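Local coordinates for protein polyguluronate lyase (Corynebacterium sp., PDB 1UAI) that probably cleaves the poly(alpha-L-guluronate) blocks of alginate as a lyase, using a jelly-roll beta-sandwich scaffold, at residues 110-116 with 127-132; 104-108 with 209-213; 4-10 with 47-53; 13-18 with 30-36. All blocks are in the same frame, centred on the assembly; numbering follows the deposited sequence.

Interaction 1 (110-116 with 127-132); sequences KPHLVGA and VFRLEG
A ladder of backbone hydrogen bonds joins these antiparallel strands: Leu130 N to Leu113 O (2.8 Å), Leu113 N to Leu130 O (2.9 Å), Phe128 N to Ala116 O (2.9 Å), Gly115 N to Phe128 O (3.0 Å) and, at the open end, Gly132 N to Pro111 O (3.0 Å). Leu113 and Leu130 form a hydrogen-bonded pair; His112–Glu131 and Val114–Arg129 are non-hydrogen-bonded pairs. The strand axes come within 4.7 Å at 152°, and Pro111 centres an inverse gamma turn. On the sheet side bearing His112, Arg129 (ttt) salt-bridges Glu131, NE to OE2 (2.7 Å), and Glu131 CG lies 3.9 Å from the centroid of the His112 ring in a CH-pi contact. Lys110 NZ donates to His112 ND1 (2.9 Å) and to Gln197; a water joins it to Arg129 NH2. Val114 CG1 meets Val127 CB at 3.7 Å. Leu113, Leu130, Ala116 and Phe128 instead turn to strand 95-105 of the second sheet. The hairpin is thus amphipathic, one face largely polar, the other hydrophobic inside the sandwich.

Interaction 2 (104-108 with 209-213); sequences NHLPE and SNYGQ
His105, Gln213 and Tyr211 carry most of this contact, where the end of strand 95-105 meets the start of strand 211-223 in antiparallel fashion. His105 (chi1 -153°, chi2 -86°) lays its ring on that of Tyr211 (chi1 63°, chi2 84°) in an offset stack, centroids 4.0 Å apart and planes at 19°, while its ND1 donates to Tyr211 O (2.9 Å). The Tyr211 ring also makes a cation-pi contact with Arg57. His105 and Gln213 form a hydrogen-bonded pair, CA atoms 4.9 Å apart, with Gln213 N bonded to His105 O (3.0 Å). Gln213 O accepts from Asn104 N (2.8 Å) and weakly from His105 N (3.4 Å), so that Asn104 and His105 both face Gln213 in a classic beta bulge; Asn104 has helical phi/psi, -105/-28. The extended Gln213 side chain donates from NE2 to Asn104 OD1 (3.2 Å), which Ser215 also binds, and accepts at OE1 from Arg57. Beyond the pairing, Asn210 (chi1 t) accepts at OD1 from Glu108 N (2.8 Å). Side chains therefore extend the join on both flanks of a short backbone pairing: amide to amide at the bulge, and ring to carbonyl and carboxamide to backbone where the strands part.

Interaction 3 (4-10 with 47-53); sequences CDYPAQQ and VNAKCTG
A disulfide ties the N-terminal segment to the beta-hairpin loop between strands 45-47 and 54-59 of the sandwich. Cys4 SG meets Cys51 SG at 2.0 Å (chi3 -87°; chi1 -43° and -172°), CA atoms 5.1 Å apart, while Cys4 O rests 3.5 Å from Val47 CB. Cys51, at phi/psi 56/47, closes a type I turn begun at Asn48, whose OD1 accepts from Thr52 N (2.9 Å) and Gly53 N (3.2 Å). Next, Asp5 O reaches Val47 N through a water, and both Asp5 N and Tyr6 N bond Gln9 OE1 (2.9 and 3.0 Å), which folds the segment back on itself. Val47 CG2 fits against Tyr6 O (3.3 Å) and Pro7 N (3.6 Å). From Pro7 the chain takes helical phi/psi without regular helical bonding, bringing Gln10 (chi1 and chi2 m) back over the hairpin. Gln10 CG packs 3.9 Å from Val47 CG1. Its NE2 donates to Pro3 O and also holds a water (3.2 Å from that NE2) that lies 2.9 Å from Cys51 O.

Interaction 4 (13-18 with 30-36); sequences LTDWKV and EIEQPAL
Leu36 is the main bump of this contact. At the start of a 3-10 turn, with chi1 t and chi2 p, it pushes CD2 into a hollow walled by Trp16 O (3.4 Å), Lys17 CA (3.9 Å) and Leu13 CB (4.2 Å), while its CD1 meets Val18 CG1 (3.8 Å). Val18 CG1 also fits against Ile31 CB at 3.8 Å, and Phe45 of strand 45-47 covers Leu13, Val18 and Leu36. Gln33, with chi1 and chi2 both m, curls its chain over Thr14 O (CG 3.4 Å away) so that NE2 bonds Leu13 O (2.9 Å). A water fills the gap between Trp16 O and Gln33 N. Lys17, fully extended past a p chi1, runs out alongside Glu30 to salt-bridge its OE1 through NZ (2.9 Å); Glu30 OE2 is held by Thr19. Val18 and Ile31 form a hydrogen-bonded antiparallel pair, with Val18 N to Ile31 O at 3.1 Å and Ile31 N to Val18 O at 3.0 Å. This is the open end of a beta hairpin, strands 16-20 and 27-31, at one side of the jelly-roll sandwich.

How the interactions relate
The contacts form two touching pairs. Interactions 1 and 2 have centres 11 Å apart: Leu113 CD2 lies 3.3 Å from His105 O and Leu113 CB 3.7 Å from Leu106 CD2, so Leu113 of one sheet packs on the end of strand 95-105 of the other and on the loop that follows it. Interactions 3 and 4, centres 15 Å apart, meet where Leu13 CD1 packs 3.7 Å from Ala8 N; the hairpin of interaction 4 lies within the loop closed by the disulfide. Interactions 1 and 4 reach the same sheet on opposite sides of the chain's centre, centres 24 Å apart. No ligand marks the active site, but strand 112-119 of interaction 1 probably continues into the substrate cleft, as in related alginate lyases.

Interaction 1 (110-116 with 127-132)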
loop_
_atom_site.group_PDB
_atom_site.type_symbol
_atom_site.label_atom_id
_atom_site.label_comp_id
_atom_site.label_asym_id
_atom_site.label_seq_id
_atom_site.Cartn_x
_atom_site.Cartn_y
_atom_site.Cartn_z
ATOM N N LYS A 110 10.754 -14.391 -6.049
ATOM C CA LYS A 110 10.499 -13.072 -6.624
ATOM C C LYS A 110 10.160 -12.200 -5.417
ATOM O O LYS A 110 8.990 -11.948 -5.123
ATOM C CB LYS A 110 9.311 -13.159 -7.586
ATOM C CG LYS A 110 9.045 -11.914 -8.417
ATOM C CD LYS A 110 7.909 -12.158 -9.403
ATOM C CE LYS A 110 7.713 -10.984 -10.351
ATOM N NZ LYS A 110 7.307 -9.741 -9.639
ATOM N N PRO A 111 11.191 -11.732 -4.693
ATOM C CA PRO A 111 11.034 -10.898 -3.495
ATOM C C PRO A 111 10.611 -9.463 -3.783
ATOM O O PRO A 111 11.332 -8.517 -3.455
ATOM C CB PRO A 111 12.412 -10.985 -2.856
ATOM C CG PRO A 111 13.307 -10.957 -4.057
ATOM C CD PRO A 111 12.619 -11.902 -5.029
ATOM N N HIS A 112 9.425 -9.314 -4.369
ATOM C CA HIS A 112 8.896 -8.011 -4.755
ATOM C C HIS A 112 7.641 -7.657 -3.961
ATOM O O HIS A 112 6.709 -8.457 -3.864
ATOM C CB HIS A 112 8.578 -8.019 -6.250
ATOM C CG HIS A 112 9.755 -8.329 -7.125
ATOM N ND1 HIS A 112 9.647 -8.441 -8.494
ATOM C CD2 HIS A 112 11.061 -8.537 -6.833
ATOM C CE1 HIS A 112 10.835 -8.703 -9.008
ATOM N NE2 HIS A 112 11.711 -8.766 -8.022
ATOM N N LEU A 113 7.604 -6.436 -3.435
ATOM C CA LEU A 113 6.491 -5.995 -2.605
ATOM C C LEU A 113 6.263 -4.487 -2.712
ATOM O O LEU A 113 7.209 -3.704 -2.638
ATOM C CB LEU A 113 6.801 -6.388 -1.157
ATOM C CG LEU A 113 5.870 -5.991 -0.015
ATOM C CD1 LEU A 113 4.471 -6.533 -0.253
ATOM C CD2 LEU A 113 6.440 -6.527 1.289
ATOM N N VAL A 114 5.004 -4.088 -2.879
ATOM C CA VAL A 114 4.639 -2.675 -2.997
ATOM C C VAL A 114 3.986 -2.207 -1.689
ATOM O O VAL A 114 3.060 -2.851 -1.185
ATOM C CB VAL A 114 3.682 -2.473 -4.198
ATOM C CG1 VAL A 114 3.090 -1.076 -4.184
ATOM C CG2 VAL A 114 4.444 -2.710 -5.495
ATOM N N GLY A 115 4.467 -1.087 -1.146
ATOM C CA GLY A 115 3.955 -0.595 0.125
ATOM C C GLY A 115 3.129 0.680 0.154
ATOM O O GLY A 115 2.546 1.013 1.186
ATOM N N ALA A 116 3.091 1.405 -0.955
ATOM C CA ALA A 116 2.300 2.624 -1.036
ATOM C C ALA A 116 2.194 3.019 -2.491
ATOM O O ALA A 116 3.099 2.744 -3.281
ATOM C CB ALA A 116 2.953 3.743 -0.236
ATOM N N VAL A 127 4.614 4.054 -7.351
ATOM C CA VAL A 127 4.528 3.333 -6.088
ATOM C C VAL A 127 5.903 3.131 -5.455
ATOM O O VAL A 127 6.934 3.297 -6.112
ATOM C CB VAL A 127 3.886 1.918 -6.292
ATOM C CG1 VAL A 127 2.730 1.994 -7.275
ATOM C CG2 VAL A 127 4.930 0.927 -6.787
ATOM N N PHE A 128 5.895 2.794 -4.166
ATOM C CA PHE A 128 7.115 2.478 -3.425
ATOM C C PHE A 128 7.187 0.959 -3.556
ATOM O O PHE A 128 6.327 0.236 -3.039
ATOM C CB PHE A 128 6.986 2.881 -1.955
ATOM C CG PHE A 128 7.262 4.340 -1.692
ATOM C CD1 PHE A 128 8.421 4.731 -1.024
ATOM C CD2 PHE A 128 6.361 5.321 -2.096
ATOM C CE1 PHE A 128 8.679 6.077 -0.762
ATOM C CE2 PHE A 128 6.609 6.671 -1.839
ATOM C CZ PHE A 128 7.769 7.046 -1.171
ATOM N N ARG A 129 8.214 0.490 -4.256
ATOM C CA ARG A 129 8.382 -0.926 -4.543
ATOM C C ARG A 129 9.720 -1.481 -4.072
ATOM O O ARG A 129 10.781 -0.997 -4.473
ATOM C CB ARG A 129 8.246 -1.129 -6.057
ATOM C CG ARG A 129 8.432 -2.556 -6.546
ATOM C CD ARG A 129 8.449 -2.618 -8.072
ATOM N NE ARG A 129 8.578 -3.992 -8.549
ATOM C CZ ARG A 129 7.573 -4.725 -9.018
ATOM N NH1 ARG A 129 6.350 -4.220 -9.096
ATOM N NH2 ARG A 129 7.787 -5.983 -9.384
ATOM N N LEU A 130 9.668 -2.504 -3.225
ATOM C CA LEU A 130 10.883 -3.135 -2.733
ATOM C C LEU A 130 11.137 -4.449 -3.463
ATOM O O LEU A 130 10.226 -5.264 -3.631
ATOM C CB LEU A 130 10.785 -3.423 -1.229
ATOM C CG LEU A 130 11.996 -4.132 -0.603
ATOM C CD1 LEU A 130 13.216 -3.221 -0.680
ATOM C CD2 LEU A 130 11.702 -4.504 0.843
ATOM N N GLU A 131 12.375 -4.629 -3.913
ATOM C CA GLU A 131 12.805 -5.860 -4.570
ATOM C C GLU A 131 14.091 -6.247 -3.841
ATOM O O GLU A 131 15.142 -5.651 -4.069
ATOM C CB GLU A 131 13.085 -5.631 -6.061
ATOM C CG GLU A 131 11.890 -5.081 -6.826
ATOM C CD GLU A 131 12.054 -5.152 -8.335
ATOM O OE1 GLU A 131 13.200 -5.261 -8.820
ATOM O OE2 GLU A 131 11.028 -5.089 -9.045
ATOM N N GLY A 132 14.000 -7.228 -2.945
ATOM C CA GLY A 132 15.168 -7.640 -2.183
ATOM C C GLY A 132 15.542 -6.533 -1.212
ATOM O O GLY A 132 14.801 -6.255 -0.269
HETATM O O HOH W 1 6.445 -7.654 -11.311
#

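Interaction 2 (104-108 with 209-213)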
loop_
_atom_site.group_PDB
_atom_site.type_symbol
_atom_site.label_atom_id
_atom_site.label_comp_id
_atom_site.label_asym_id
_atom_site.label_seq_id
_atom_site.Cartn_x
_atom_site.Cartn_y
_atom_site.Cartn_z
ATOM N N ASN A 104 8.506 -5.869 6.135
ATOM C CA ASN A 104 8.942 -6.885 7.097
ATOM C C ASN A 104 9.289 -8.248 6.526
ATOM O O ASN A 104 10.096 -8.978 7.104
ATOM C CB ASN A 104 7.852 -7.154 8.143
ATOM C CG ASN A 104 7.294 -5.902 8.773
ATOM O OD1 ASN A 104 6.076 -5.699 8.775
ATOM N ND2 ASN A 104 8.163 -5.068 9.334
ATOM N N HIS A 105 8.675 -8.602 5.407
ATOM C CA HIS A 105 8.866 -9.933 4.857
ATOM C C HIS A 105 8.639 -9.899 3.358
ATOM O O HIS A 105 7.807 -9.135 2.868
ATOM C CB HIS A 105 7.844 -10.855 5.536
ATOM C CG HIS A 105 8.257 -12.291 5.622
ATOM N ND1 HIS A 105 8.034 -13.194 4.605
ATOM C CD2 HIS A 105 8.830 -12.992 6.628
ATOM C CE1 HIS A 105 8.449 -14.389 4.983
ATOM N NE2 HIS A 105 8.936 -14.294 6.207
ATOM N N LEU A 106 9.372 -10.739 2.637
ATOM C CA LEU A 106 9.260 -10.801 1.189
ATOM C C LEU A 106 8.993 -12.220 0.721
ATOM O O LEU A 106 9.427 -13.184 1.350
ATOM C CB LEU A 106 10.554 -10.305 0.542
ATOM C CG LEU A 106 10.892 -8.829 0.753
ATOM C CD1 LEU A 106 12.310 -8.549 0.288
ATOM C CD2 LEU A 106 9.892 -7.967 -0.004
ATOM N N PRO A 107 8.264 -12.366 -0.391
ATOM C CA PRO A 107 7.981 -13.709 -0.898
ATOM C C PRO A 107 9.254 -14.346 -1.450
ATOM O O PRO A 107 10.228 -13.653 -1.763
ATOM C CB PRO A 107 6.930 -13.458 -1.979
ATOM C CG PRO A 107 7.256 -12.074 -2.459
ATOM C CD PRO A 107 7.575 -11.336 -1.188
ATOM N N GLU A 108 9.242 -15.668 -1.555
ATOM C CA GLU A 108 10.378 -16.414 -2.078
ATOM C C GLU A 108 10.483 -16.244 -3.591
ATOM O O GLU A 108 9.506 -15.896 -4.254
ATOM C CB GLU A 108 10.211 -17.906 -1.766
ATOM C CG GLU A 108 10.222 -18.264 -0.291
ATOM C CD GLU A 108 11.582 -18.055 0.344
ATOM O OE1 GLU A 108 12.582 -18.526 -0.237
ATOM O OE2 GLU A 108 11.651 -17.429 1.422
ATOM N N SER A 209 2.553 -19.342 3.978
ATOM C CA SER A 209 3.761 -19.029 4.743
ATOM C C SER A 209 4.806 -18.332 3.865
ATOM O O SER A 209 5.881 -17.962 4.338
ATOM C CB SER A 209 4.359 -20.305 5.340
ATOM O OG SER A 209 4.793 -21.187 4.322
ATOM N N ASN A 210 4.475 -18.172 2.588
ATOM C CA ASN A 210 5.333 -17.511 1.599
ATOM C C ASN A 210 4.607 -16.193 1.351
ATOM O O ASN A 210 3.626 -16.152 0.608
ATOM C CB ASN A 210 5.378 -18.365 0.330
ATOM C CG ASN A 210 6.256 -17.774 -0.747
ATOM O OD1 ASN A 210 6.818 -16.689 -0.588
ATOM N ND2 ASN A 210 6.375 -18.484 -1.861
ATOM N N TYR A 211 5.097 -15.114 1.957
ATOM C CA TYR A 211 4.378 -13.852 1.869
ATOM C C TYR A 211 5.168 -12.560 1.950
ATOM O O TYR A 211 6.350 -12.533 2.298
ATOM C CB TYR A 211 3.344 -13.828 2.998
ATOM C CG TYR A 211 3.975 -13.876 4.385
ATOM C CD1 TYR A 211 4.434 -12.714 5.013
ATOM C CD2 TYR A 211 4.135 -15.089 5.059
ATOM C CE1 TYR A 211 5.031 -12.759 6.277
ATOM C CE2 TYR A 211 4.733 -15.145 6.321
ATOM C CZ TYR A 211 5.177 -13.979 6.924
ATOM O OH TYR A 211 5.755 -14.036 8.173
ATOM N N GLY A 212 4.459 -11.485 1.628
ATOM C CA GLY A 212 5.001 -10.152 1.732
ATOM C C GLY A 212 4.251 -9.528 2.900
ATOM O O GLY A 212 3.064 -9.809 3.106
ATOM N N GLN A 213 4.936 -8.705 3.683
ATOM C CA GLN A 213 4.307 -8.046 4.819
ATOM C C GLN A 213 4.877 -6.654 5.009
ATOM O O GLN A 213 6.081 -6.437 4.860
ATOM C CB GLN A 213 4.514 -8.852 6.105
ATOM C CG GLN A 213 3.962 -8.163 7.352
ATOM C CD GLN A 213 4.074 -9.028 8.590
ATOM O OE1 GLN A 213 3.511 -10.119 8.648
ATOM N NE2 GLN A 213 4.803 -8.544 9.588
#

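Interaction 3 (4-10 with 47-53)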
loop_
_atom_site.group_PDB
_atom_site.type_symbol
_atom_site.label_atom_id
_atom_site.label_comp_id
_atom_site.label_asym_id
_atom_site.label_seq_id
_atom_site.Cartn_x
_atom_site.Cartn_y
_atom_site.Cartn_z
ATOM N N CYS A 4 -4.747 -1.721 21.085
ATOM C CA CYS A 4 -4.143 -2.905 20.490
ATOM C C CYS A 4 -5.084 -3.931 19.866
ATOM O O CYS A 4 -4.626 -4.963 19.382
ATOM C CB CYS A 4 -3.291 -3.618 21.543
ATOM S SG CYS A 4 -2.249 -2.531 22.571
ATOM N N ASP A 5 -6.384 -3.657 19.860
ATOM C CA ASP A 5 -7.333 -4.622 19.315
ATOM C C ASP A 5 -7.665 -4.506 17.830
ATOM O O ASP A 5 -7.824 -5.521 17.152
ATOM C CB ASP A 5 -8.637 -4.590 20.120
ATOM C CG ASP A 5 -8.426 -4.901 21.589
ATOM O OD1 ASP A 5 -7.575 -5.760 21.902
ATOM O OD2 ASP A 5 -9.121 -4.296 22.430
ATOM N N TYR A 6 -7.764 -3.283 17.321
ATOM C CA TYR A 6 -8.115 -3.080 15.918
ATOM C C TYR A 6 -7.199 -2.100 15.209
ATOM O O TYR A 6 -6.755 -1.118 15.798
ATOM C CB TYR A 6 -9.544 -2.541 15.803
ATOM C CG TYR A 6 -10.584 -3.384 16.492
ATOM C CD1 TYR A 6 -10.896 -4.657 16.025
ATOM C CD2 TYR A 6 -11.256 -2.910 17.617
ATOM C CE1 TYR A 6 -11.851 -5.441 16.659
ATOM C CE2 TYR A 6 -12.216 -3.686 18.261
ATOM C CZ TYR A 6 -12.506 -4.950 17.774
ATOM O OH TYR A 6 -13.461 -5.722 18.395
ATOM N N PRO A 7 -6.900 -2.355 13.924
ATOM C CA PRO A 7 -6.035 -1.436 13.182
ATOM C C PRO A 7 -6.563 0.000 13.263
ATOM O O PRO A 7 -5.786 0.954 13.278
ATOM C CB PRO A 7 -6.093 -1.998 11.768
ATOM C CG PRO A 7 -6.094 -3.470 12.026
ATOM C CD PRO A 7 -7.092 -3.611 13.172
ATOM N N ALA A 8 -7.885 0.144 13.330
ATOM C CA ALA A 8 -8.519 1.460 13.403
ATOM C C ALA A 8 -8.184 2.229 14.681
ATOM O O ALA A 8 -8.518 3.406 14.802
ATOM C CB ALA A 8 -10.032 1.317 13.260
ATOM N N GLN A 9 -7.542 1.563 15.636
ATOM C CA GLN A 9 -7.151 2.218 16.883
ATOM C C GLN A 9 -5.715 2.731 16.778
ATOM O O GLN A 9 -5.273 3.527 17.604
ATOM C CB GLN A 9 -7.256 1.247 18.063
ATOM C CG GLN A 9 -8.658 0.717 18.313
ATOM C CD GLN A 9 -8.710 -0.297 19.437
ATOM O OE1 GLN A 9 -7.884 -1.203 19.508
ATOM N NE2 GLN A 9 -9.697 -0.157 20.318
ATOM N N GLN A 10 -4.994 2.272 15.758
ATOM C CA GLN A 10 -3.602 2.666 15.529
ATOM C C GLN A 10 -3.467 3.787 14.500
ATOM O O GLN A 10 -2.562 4.622 14.589
ATOM C CB GLN A 10 -2.794 1.459 15.050
ATOM C CG GLN A 10 -2.534 0.402 16.107
ATOM C CD GLN A 10 -1.563 0.875 17.169
ATOM O OE1 GLN A 10 -0.575 1.541 16.865
ATOM N NE2 GLN A 10 -1.832 0.520 18.422
ATOM N N VAL A 47 -3.471 -5.388 14.314
ATOM C CA VAL A 47 -2.525 -4.530 15.013
ATOM C C VAL A 47 -1.327 -5.463 15.203
ATOM O O VAL A 47 -1.510 -6.661 15.439
ATOM C CB VAL A 47 -3.047 -4.105 16.403
ATOM C CG1 VAL A 47 -1.959 -3.353 17.164
ATOM C CG2 VAL A 47 -4.279 -3.231 16.249
ATOM N N ASN A 48 -0.109 -4.949 15.080
ATOM C CA ASN A 48 1.041 -5.821 15.268
ATOM C C ASN A 48 1.168 -6.227 16.736
ATOM O O ASN A 48 0.557 -5.618 17.615
ATOM C CB ASN A 48 2.332 -5.159 14.759
ATOM C CG ASN A 48 2.619 -3.823 15.414
ATOM O OD1 ASN A 48 1.937 -3.406 16.346
ATOM N ND2 ASN A 48 3.650 -3.143 14.924
ATOM N N ALA A 49 1.945 -7.276 16.992
ATOM C CA ALA A 49 2.133 -7.782 18.348
ATOM C C ALA A 49 2.621 -6.715 19.327
ATOM O O ALA A 49 2.223 -6.711 20.492
ATOM C CB ALA A 49 3.106 -8.959 18.333
ATOM N N LYS A 50 3.475 -5.811 18.856
ATOM C CA LYS A 50 4.008 -4.761 19.717
ATOM C C LYS A 50 3.049 -3.599 19.962
ATOM O O LYS A 50 3.373 -2.671 20.705
ATOM C CB LYS A 50 5.331 -4.237 19.151
ATOM C CG LYS A 50 6.476 -5.235 19.256
ATOM C CD LYS A 50 7.784 -4.634 18.765
ATOM C CE LYS A 50 8.942 -5.608 18.932
ATOM N NZ LYS A 50 8.755 -6.839 18.116
ATOM N N CYS A 51 1.872 -3.653 19.343
ATOM C CA CYS A 51 0.860 -2.612 19.511
ATOM C C CYS A 51 1.387 -1.216 19.169
ATOM O O CYS A 51 1.172 -0.259 19.914
ATOM C CB CYS A 51 0.331 -2.623 20.950
ATOM S SG CYS A 51 -1.105 -1.536 21.220
ATOM N N THR A 52 2.070 -1.109 18.032
ATOM C CA THR A 52 2.634 0.160 17.583
ATOM C C THR A 52 2.183 0.554 16.181
ATOM O O THR A 52 2.376 1.692 15.762
ATOM C CB THR A 52 4.171 0.115 17.579
ATOM O OG1 THR A 52 4.608 -1.035 16.847
ATOM C CG2 THR A 52 4.711 0.057 19.001
ATOM N N GLY A 53 1.594 -0.388 15.450
ATOM C CA GLY A 53 1.143 -0.086 14.105
ATOM C C GLY A 53 0.256 -1.171 13.537
ATOM O O GLY A 53 -0.196 -2.063 14.259
HETATM O O HOH W 2 -5.796 -6.586 15.537
HETATM O O HOH W 3 1.048 3.573 16.654
HETATM O O HOH W 4 -0.054 2.375 20.271
#

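Interaction 4 (13-18 with 30-36)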
loop_
_atom_site.group_PDB
_atom_site.type_symbol
_atom_site.label_atom_id
_atom_site.label_comp_id
_atom_site.label_asym_id
_atom_site.label_seq_id
_atom_site.Cartn_x
_atom_site.Cartn_y
_atom_site.Cartn_z
ATOM N N LEU A 13 -8.533 5.394 10.230
ATOM C CA LEU A 13 -9.007 4.731 9.023
ATOM C C LEU A 13 -10.364 5.221 8.533
ATOM O O LEU A 13 -10.985 4.585 7.683
ATOM C CB LEU A 13 -9.056 3.216 9.250
ATOM C CG LEU A 13 -7.719 2.563 9.611
ATOM C CD1 LEU A 13 -7.915 1.062 9.749
ATOM C CD2 LEU A 13 -6.684 2.871 8.538
ATOM N N THR A 14 -10.811 6.361 9.047
ATOM C CA THR A 14 -12.101 6.918 8.659
ATOM C C THR A 14 -12.294 7.006 7.146
ATOM O O THR A 14 -13.308 6.544 6.614
ATOM C CB THR A 14 -12.295 8.324 9.255
ATOM O OG1 THR A 14 -12.280 8.239 10.685
ATOM C CG2 THR A 14 -13.619 8.922 8.802
ATOM N N ASP A 15 -11.322 7.592 6.455
ATOM C CA ASP A 15 -11.422 7.750 5.012
ATOM C C ASP A 15 -10.624 6.727 4.216
ATOM O O ASP A 15 -9.848 7.062 3.314
ATOM C CB ASP A 15 -11.042 9.178 4.619
ATOM C CG ASP A 15 -12.108 10.178 5.016
ATOM O OD1 ASP A 15 -13.283 9.953 4.656
ATOM O OD2 ASP A 15 -11.780 11.181 5.686
ATOM N N TRP A 16 -10.857 5.464 4.555
ATOM C CA TRP A 16 -10.208 4.339 3.906
ATOM C C TRP A 16 -11.118 3.123 3.954
ATOM O O TRP A 16 -12.096 3.086 4.705
ATOM C CB TRP A 16 -8.918 3.954 4.641
ATOM C CG TRP A 16 -7.892 5.024 4.708
ATOM C CD1 TRP A 16 -7.731 5.952 5.694
ATOM C CD2 TRP A 16 -6.890 5.299 3.727
ATOM N NE1 TRP A 16 -6.685 6.790 5.388
ATOM C CE2 TRP A 16 -6.152 6.411 4.184
ATOM C CE3 TRP A 16 -6.544 4.712 2.502
ATOM C CZ2 TRP A 16 -5.085 6.950 3.460
ATOM C CZ3 TRP A 16 -5.485 5.248 1.782
ATOM C CH2 TRP A 16 -4.767 6.358 2.265
ATOM N N LYS A 17 -10.788 2.142 3.123
ATOM C CA LYS A 17 -11.458 0.851 3.121
ATOM C C LYS A 17 -10.283 -0.102 2.925
ATOM O O LYS A 17 -9.204 0.324 2.499
ATOM C CB LYS A 17 -12.486 0.706 1.987
ATOM C CG LYS A 17 -11.929 0.570 0.585
ATOM C CD LYS A 17 -13.042 0.208 -0.399
ATOM C CE LYS A 17 -12.523 0.132 -1.828
ATOM N NZ LYS A 17 -13.578 -0.289 -2.795
ATOM N N VAL A 18 -10.463 -1.374 3.260
ATOM C CA VAL A 18 -9.378 -2.328 3.104
ATOM C C VAL A 18 -9.757 -3.478 2.179
ATOM O O VAL A 18 -10.901 -3.947 2.181
ATOM C CB VAL A 18 -8.930 -2.899 4.486
ATOM C CG1 VAL A 18 -10.033 -3.765 5.089
ATOM C CG2 VAL A 18 -7.631 -3.690 4.334
ATOM N N GLU A 30 -13.497 -7.132 0.934
ATOM C CA GLU A 30 -13.233 -5.743 1.277
ATOM C C GLU A 30 -14.111 -5.371 2.461
ATOM O O GLU A 30 -15.248 -5.838 2.576
ATOM C CB GLU A 30 -13.552 -4.800 0.113
ATOM C CG GLU A 30 -12.725 -5.021 -1.137
ATOM C CD GLU A 30 -12.708 -3.802 -2.043
ATOM O OE1 GLU A 30 -13.747 -3.111 -2.144
ATOM O OE2 GLU A 30 -11.656 -3.537 -2.662
ATOM N N ILE A 31 -13.574 -4.546 3.352
ATOM C CA ILE A 31 -14.324 -4.085 4.510
ATOM C C ILE A 31 -14.300 -2.565 4.495
ATOM O O ILE A 31 -13.233 -1.949 4.421
ATOM C CB ILE A 31 -13.716 -4.586 5.838
ATOM C CG1 ILE A 31 -13.753 -6.117 5.892
ATOM C CG2 ILE A 31 -14.500 -4.008 7.012
ATOM C CD1 ILE A 31 -15.149 -6.708 5.868
ATOM N N GLU A 32 -15.487 -1.970 4.546
ATOM C CA GLU A 32 -15.624 -0.521 4.531
ATOM C C GLU A 32 -16.129 -0.035 5.880
ATOM O O GLU A 32 -16.497 -0.835 6.745
ATOM C CB GLU A 32 -16.628 -0.101 3.451
ATOM C CG GLU A 32 -16.379 -0.726 2.090
ATOM C CD GLU A 32 -17.438 -0.354 1.064
ATOM O OE1 GLU A 32 -18.631 -0.266 1.431
ATOM O OE2 GLU A 32 -17.080 -0.168 -0.118
ATOM N N GLN A 33 -16.132 1.280 6.057
ATOM C CA GLN A 33 -16.646 1.884 7.279
ATOM C C GLN A 33 -18.163 1.713 7.227
ATOM O O GLN A 33 -18.744 1.647 6.143
ATOM C CB GLN A 33 -16.304 3.376 7.325
ATOM C CG GLN A 33 -14.839 3.687 7.586
ATOM C CD GLN A 33 -14.394 3.270 8.974
ATOM O OE1 GLN A 33 -15.219 2.985 9.844
ATOM N NE2 GLN A 33 -13.086 3.246 9.194
ATOM N N PRO A 34 -18.826 1.660 8.391
ATOM C CA PRO A 34 -18.239 1.755 9.730
ATOM C C PRO A 34 -17.733 0.438 10.318
ATOM O O PRO A 34 -17.116 0.437 11.378
ATOM C CB PRO A 34 -19.376 2.346 10.552
ATOM C CG PRO A 34 -20.564 1.673 9.958
ATOM C CD PRO A 34 -20.299 1.740 8.463
ATOM N N ALA A 35 -17.998 -0.682 9.651
ATOM C CA ALA A 35 -17.541 -1.972 10.165
ATOM C C ALA A 35 -16.022 -2.010 10.316
ATOM O O ALA A 35 -15.495 -2.667 11.214
ATOM C CB ALA A 35 -18.000 -3.099 9.249
ATOM N N LEU A 36 -15.322 -1.301 9.435
ATOM C CA LEU A 36 -13.867 -1.271 9.473
ATOM C C LEU A 36 -13.331 -0.775 10.816
ATOM O O LEU A 36 -12.246 -1.179 11.240
ATOM C CB LEU A 36 -13.329 -0.391 8.339
ATOM C CG LEU A 36 -11.806 -0.263 8.208
ATOM C CD1 LEU A 36 -11.171 -1.643 8.079
ATOM C CD2 LEU A 36 -11.473 0.596 6.996
HETATM O O HOH W 5 -14.837 2.745 3.964
HETATM O O HOH W 6 -15.981 0.936 -2.178
#